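Local structure of superantigen-like protein SSL10 (Staphylococcus aureus subsp. aureus, 6LWT) at residues G24-K36 / F63-Q77. The protein probably binds the Fc region of human IgG, blocking C1q and classical complement activation, and probably also interferes with blood clotting through prothrombin. Sequence-based numbering, arbitrary orientation.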
loop_
_atom_site.group_PDB
_atom_site.type_symbol
_atom_site.label_atom_id
_atom_site.label_comp_id
_atom_site.label_asym_id
_atom_site.label_seq_id
_atom_site.Cartn_x
_atom_site.Cartn_y
_atom_site.Cartn_z
ATOM N N GLY A 24 4.188 -0.953 11.110
ATOM C CA GLY A 24 3.905 -2.292 11.668
ATOM C C GLY A 24 4.567 -3.419 10.893
ATOM O O GLY A 24 5.510 -3.198 10.121
ATOM N N LYS A 25 4.091 -4.642 11.124
ATOM C CA LYS A 25 4.642 -5.830 10.467
ATOM C C LYS A 25 4.171 -5.895 9.029
ATOM O O LYS A 25 2.955 -5.827 8.775
ATOM C CB LYS A 25 4.180 -7.125 11.155
ATOM C CG LYS A 25 4.604 -7.294 12.607
ATOM C CD LYS A 25 4.605 -8.773 13.021
ATOM C CE LYS A 25 5.931 -9.483 12.735
ATOM N NZ LYS A 25 6.800 -9.618 13.943
ATOM N N THR A 26 5.124 -6.046 8.110
ATOM C CA THR A 26 4.834 -6.269 6.694
ATOM C C THR A 26 5.752 -7.334 6.132
ATOM O O THR A 26 6.866 -7.507 6.613
ATOM C CB THR A 26 5.030 -5.000 5.828
ATOM O OG1 THR A 26 6.419 -4.640 5.767
ATOM C CG2 THR A 26 4.248 -3.853 6.376
ATOM N N MET A 27 5.298 -8.032 5.102
ATOM C CA MET A 27 6.134 -8.997 4.390
ATOM C C MET A 27 5.750 -8.984 2.932
ATOM O O MET A 27 4.559 -8.923 2.611
ATOM C CB MET A 27 5.914 -10.426 4.913
ATOM C CG MET A 27 6.178 -10.651 6.391
ATOM S SD MET A 27 6.347 -12.414 6.771
ATOM C CE MET A 27 4.627 -12.892 6.742
ATOM N N GLU A 28 6.755 -9.025 2.055
ATOM C CA GLU A 28 6.533 -9.246 0.631
ATOM C C GLU A 28 6.732 -10.719 0.370
ATOM O O GLU A 28 7.809 -11.264 0.633
ATOM C CB GLU A 28 7.508 -8.447 -0.212
ATOM C CG GLU A 28 7.374 -6.958 -0.010
ATOM C CD GLU A 28 8.137 -6.153 -1.038
ATOM O OE1 GLU A 28 8.872 -5.229 -0.628
ATOM O OE2 GLU A 28 7.988 -6.434 -2.250
ATOM N N MET A 29 5.687 -11.373 -0.120
ATOM C CA MET A 29 5.721 -12.812 -0.344
ATOM C C MET A 29 5.464 -13.059 -1.806
ATOM O O MET A 29 4.418 -12.683 -2.350
ATOM C CB MET A 29 4.696 -13.514 0.521
ATOM C CG MET A 29 4.989 -13.381 2.010
ATOM S SD MET A 29 3.597 -13.882 3.016
ATOM C CE MET A 29 2.470 -12.560 2.701
ATOM N N LYS A 30 6.450 -13.683 -2.437
ATOM C CA LYS A 30 6.462 -13.900 -3.870
ATOM C C LYS A 30 6.105 -15.371 -4.169
ATOM O O LYS A 30 6.425 -16.279 -3.380
ATOM C CB LYS A 30 7.846 -13.479 -4.407
ATOM C CG LYS A 30 8.254 -14.077 -5.735
ATOM C CD LYS A 30 9.516 -13.427 -6.289
ATOM C CE LYS A 30 9.197 -12.296 -7.264
ATOM N NZ LYS A 30 10.402 -11.834 -8.015
ATOM N N ASN A 31 5.415 -15.595 -5.285
ATOM C CA ASN A 31 5.175 -16.946 -5.808
ATOM C C ASN A 31 4.398 -17.857 -4.825
ATOM O O ASN A 31 4.778 -19.009 -4.568
ATOM C CB ASN A 31 6.526 -17.568 -6.216
ATOM C CG ASN A 31 6.380 -18.692 -7.221
ATOM O OD1 ASN A 31 5.714 -18.541 -8.247
ATOM N ND2 ASN A 31 7.024 -19.819 -6.948
ATOM N N ILE A 32 3.313 -17.305 -4.279
ATOM C CA ILE A 32 2.496 -17.951 -3.241
ATOM C C ILE A 32 1.404 -18.823 -3.862
ATOM O O ILE A 32 0.756 -18.402 -4.816
ATOM C CB ILE A 32 1.850 -16.874 -2.311
ATOM C CG1 ILE A 32 2.918 -16.224 -1.425
ATOM C CG2 ILE A 32 0.711 -17.434 -1.452
ATOM C CD1 ILE A 32 3.708 -17.178 -0.549
ATOM N N SER A 33 1.223 -20.034 -3.314
ATOM C CA SER A 33 0.039 -20.871 -3.569
ATOM C C SER A 33 -0.952 -20.686 -2.433
ATOM O O SER A 33 -0.560 -20.650 -1.269
ATOM C CB SER A 33 0.396 -22.362 -3.661
ATOM O OG SER A 33 1.412 -22.586 -4.615
ATOM N N ALA A 34 -2.235 -20.581 -2.767
ATOM C CA ALA A 34 -3.269 -20.283 -1.776
ATOM C C ALA A 34 -4.616 -20.879 -2.166
ATOM O O ALA A 34 -4.852 -21.158 -3.334
ATOM C CB ALA A 34 -3.388 -18.785 -1.583
ATOM N N LEU A 35 -5.477 -21.082 -1.172
ATOM C CA LEU A 35 -6.833 -21.605 -1.380
ATOM C C LEU A 35 -7.843 -20.573 -0.937
ATOM O O LEU A 35 -7.650 -19.873 0.065
ATOM C CB LEU A 35 -7.095 -22.891 -0.567
ATOM C CG LEU A 35 -6.111 -24.068 -0.604
ATOM C CD1 LEU A 35 -6.774 -25.283 0.034
ATOM C CD2 LEU A 35 -5.659 -24.416 -2.015
ATOM N N LYS A 36 -8.959 -20.534 -1.644
ATOM C CA LYS A 36 -10.110 -19.755 -1.224
ATOM C C LYS A 36 -10.593 -20.266 0.135
ATOM O O LYS A 36 -10.600 -21.480 0.369
ATOM C CB LYS A 36 -11.252 -19.921 -2.224
ATOM C CG LYS A 36 -12.225 -18.772 -2.262
ATOM C CD LYS A 36 -11.896 -17.842 -3.420
ATOM C CE LYS A 36 -12.997 -16.831 -3.670
ATOM N NZ LYS A 36 -12.955 -16.387 -5.094
ATOM N N PHE A 63 -10.812 -13.034 -8.754
ATOM C CA PHE A 63 -10.686 -14.250 -7.954
ATOM C C PHE A 63 -11.957 -15.109 -8.035
ATOM O O PHE A 63 -12.763 -15.123 -7.126
ATOM C CB PHE A 63 -10.323 -13.878 -6.502
ATOM C CG PHE A 63 -9.037 -13.099 -6.398
ATOM C CD1 PHE A 63 -7.809 -13.746 -6.444
ATOM C CD2 PHE A 63 -9.051 -11.714 -6.315
ATOM C CE1 PHE A 63 -6.623 -13.033 -6.391
ATOM C CE2 PHE A 63 -7.866 -10.995 -6.252
ATOM C CZ PHE A 63 -6.651 -11.654 -6.302
ATOM N N GLN A 64 -12.096 -15.835 -9.144
ATOM C CA GLN A 64 -13.257 -16.700 -9.418
ATOM C C GLN A 64 -12.906 -18.202 -9.446
ATOM O O GLN A 64 -13.613 -18.992 -10.092
ATOM C CB GLN A 64 -13.896 -16.322 -10.767
ATOM C CG GLN A 64 -14.221 -14.850 -10.963
ATOM C CD GLN A 64 -14.871 -14.564 -12.319
ATOM O OE1 GLN A 64 -14.381 -13.741 -13.106
ATOM N NE2 GLN A 64 -15.983 -15.243 -12.597
ATOM N N GLN A 65 -11.819 -18.597 -8.780
ATOM C CA GLN A 65 -11.477 -20.015 -8.637
ATOM C C GLN A 65 -11.121 -20.342 -7.185
ATOM O O GLN A 65 -11.065 -19.445 -6.339
ATOM C CB GLN A 65 -10.371 -20.433 -9.626
ATOM C CG GLN A 65 -9.074 -19.633 -9.578
ATOM C CD GLN A 65 -7.972 -20.157 -10.510
ATOM O OE1 GLN A 65 -6.879 -19.590 -10.560
ATOM N NE2 GLN A 65 -8.243 -21.237 -11.235
ATOM N N ARG A 66 -10.904 -21.624 -6.905
ATOM C CA ARG A 66 -10.705 -22.101 -5.535
ATOM C C ARG A 66 -9.251 -22.281 -5.093
ATOM O O ARG A 66 -8.989 -22.275 -3.887
ATOM C CB ARG A 66 -11.507 -23.386 -5.284
ATOM C CG ARG A 66 -12.915 -23.097 -4.782
ATOM C CD ARG A 66 -13.757 -24.353 -4.640
ATOM N NE ARG A 66 -14.164 -24.884 -5.948
ATOM C CZ ARG A 66 -13.768 -26.038 -6.505
ATOM N NH1 ARG A 66 -12.927 -26.874 -5.889
ATOM N NH2 ARG A 66 -14.235 -26.368 -7.713
ATOM N N SER A 67 -8.326 -22.481 -6.030
ATOM C CA SER A 67 -6.907 -22.578 -5.694
ATOM C C SER A 67 -6.044 -21.752 -6.657
ATOM O O SER A 67 -6.384 -21.599 -7.831
ATOM C CB SER A 67 -6.449 -24.043 -5.611
ATOM O OG SER A 67 -6.108 -24.578 -6.869
ATOM N N TYR A 68 -4.943 -21.213 -6.130
ATOM C CA TYR A 68 -4.073 -20.283 -6.860
ATOM C C TYR A 68 -2.635 -20.693 -6.680
ATOM O O TYR A 68 -2.283 -21.258 -5.639
ATOM C CB TYR A 68 -4.266 -18.847 -6.347
ATOM C CG TYR A 68 -5.683 -18.348 -6.529
ATOM C CD1 TYR A 68 -6.664 -18.638 -5.586
ATOM C CD2 TYR A 68 -6.047 -17.615 -7.651
ATOM C CE1 TYR A 68 -7.968 -18.212 -5.752
ATOM C CE2 TYR A 68 -7.354 -17.185 -7.830
ATOM C CZ TYR A 68 -8.314 -17.488 -6.872
ATOM O OH TYR A 68 -9.618 -17.063 -7.038
ATOM N N GLU A 69 -1.823 -20.416 -7.704
ATOM C CA GLU A 69 -0.371 -20.545 -7.652
ATOM C C GLU A 69 0.243 -19.249 -8.197
ATOM O O GLU A 69 -0.398 -18.522 -8.952
ATOM C CB GLU A 69 0.110 -21.732 -8.494
ATOM C CG GLU A 69 -0.430 -23.087 -8.048
ATOM C CD GLU A 69 0.294 -24.269 -8.699
ATOM O OE1 GLU A 69 0.667 -24.175 -9.895
ATOM O OE2 GLU A 69 0.486 -25.302 -8.015
ATOM N N GLY A 70 1.480 -18.982 -7.799
ATOM C CA GLY A 70 2.257 -17.843 -8.300
ATOM C C GLY A 70 1.746 -16.457 -7.946
ATOM O O GLY A 70 1.979 -15.500 -8.700
ATOM N N LEU A 71 1.053 -16.341 -6.812
ATOM C CA LEU A 71 0.547 -15.055 -6.342
ATOM C C LEU A 71 1.694 -14.227 -5.752
ATOM O O LEU A 71 2.663 -14.765 -5.186
ATOM C CB LEU A 71 -0.516 -15.242 -5.256
ATOM C CG LEU A 71 -1.778 -16.004 -5.623
ATOM C CD1 LEU A 71 -2.658 -16.117 -4.399
ATOM C CD2 LEU A 71 -2.527 -15.318 -6.750
ATOM N N ASP A 72 1.567 -12.920 -5.890
ATOM C CA ASP A 72 2.440 -11.975 -5.245
ATOM C C ASP A 72 1.561 -11.318 -4.192
ATOM O O ASP A 72 0.531 -10.783 -4.533
ATOM C CB ASP A 72 2.913 -10.962 -6.283
ATOM C CG ASP A 72 3.822 -9.919 -5.704
ATOM O OD1 ASP A 72 4.912 -10.312 -5.263
ATOM O OD2 ASP A 72 3.480 -8.714 -5.719
ATOM N N VAL A 73 1.972 -11.373 -2.927
ATOM C CA VAL A 73 1.185 -10.855 -1.802
ATOM C C VAL A 73 2.006 -9.840 -1.011
ATOM O O VAL A 73 3.133 -10.146 -0.571
ATOM C CB VAL A 73 0.694 -11.990 -0.866
ATOM C CG1 VAL A 73 -0.175 -11.437 0.260
ATOM C CG2 VAL A 73 -0.122 -13.001 -1.665
ATOM N N PHE A 74 1.458 -8.631 -0.860
ATOM C CA PHE A 74 2.020 -7.632 0.045
ATOM C C PHE A 74 1.195 -7.671 1.317
ATOM O O PHE A 74 0.059 -7.178 1.368
ATOM C CB PHE A 74 2.034 -6.228 -0.538
ATOM C CG PHE A 74 2.679 -5.217 0.381
ATOM C CD1 PHE A 74 4.052 -5.241 0.577
ATOM C CD2 PHE A 74 1.931 -4.268 1.049
ATOM C CE1 PHE A 74 4.673 -4.317 1.416
ATOM C CE2 PHE A 74 2.542 -3.348 1.901
ATOM C CZ PHE A 74 3.911 -3.372 2.086
ATOM N N PHE A 75 1.782 -8.275 2.340
ATOM C CA PHE A 75 1.112 -8.488 3.632
ATOM C C PHE A 75 1.333 -7.291 4.540
ATOM O O PHE A 75 2.478 -6.836 4.687
ATOM C CB PHE A 75 1.671 -9.766 4.270
ATOM C CG PHE A 75 1.320 -9.942 5.723
ATOM C CD1 PHE A 75 2.126 -9.392 6.729
ATOM C CD2 PHE A 75 0.200 -10.679 6.087
ATOM C CE1 PHE A 75 1.792 -9.555 8.071
ATOM C CE2 PHE A 75 -0.127 -10.855 7.422
ATOM C CZ PHE A 75 0.658 -10.286 8.412
ATOM N N VAL A 76 0.247 -6.784 5.133
ATOM C CA VAL A 76 0.308 -5.815 6.226
ATOM C C VAL A 76 -0.570 -6.358 7.352
ATOM O O VAL A 76 -1.747 -6.637 7.146
ATOM C CB VAL A 76 -0.176 -4.416 5.777
ATOM C CG1 VAL A 76 -0.234 -3.441 6.948
ATOM C CG2 VAL A 76 0.734 -3.883 4.669
ATOM N N GLN A 77 -0.012 -6.491 8.546
ATOM C CA GLN A 77 -0.791 -7.035 9.669
ATOM C C GLN A 77 -1.919 -6.104 10.109
ATOM O O GLN A 77 -1.673 -4.989 10.546
ATOM C CB GLN A 77 0.104 -7.356 10.870
ATOM C CG GLN A 77 -0.663 -8.148 11.934
ATOM C CD GLN A 77 0.197 -8.686 13.056
ATOM O OE1 GLN A 77 -0.151 -8.537 14.231
ATOM N NE2 GLN A 77 1.285 -9.331 12.715
#
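M27 and M29 pair with F75 and V73 in the antiparallel ladder joining the first and fourth strands of the OB-fold barrel. Backbone bonds run from K25–Q77 to K36–R66, and V73 N to M29 O is nearly straight at 2.8 Å. At N31 and G70 both chains turn a corner together: N31 and I32 face L71, G70 and L71 face I32, a pair of G1 bulges with positive phi at N31 and G70. I32 and L71 bond reciprocally there, each N-H lying in the partner's carbonyl plane on a lone pair. Across this single bend the chain passes from strand 26-30 into strand 32-36, nearly perpendicular to strand 71-76.

Apolar packing fills the face bearing M29, I32, A34, L71 and V73, with F44 of strand 41-46 against M29 and I32. A bend at chi3 (-71°) brings M29 CE across to V73 CG1 (3.8 Å) and close against F75 CB. Past the corner, L71 CD1 meets A34 CB at 3.9 Å.

On the other face, towards helix 133-148, E28 carries its carboxylate to a salt bridge with K139, while D72 pairs with K128. The E28 stem meets F74 in the plane of the ring, CG lying 3.8 Å from CD1.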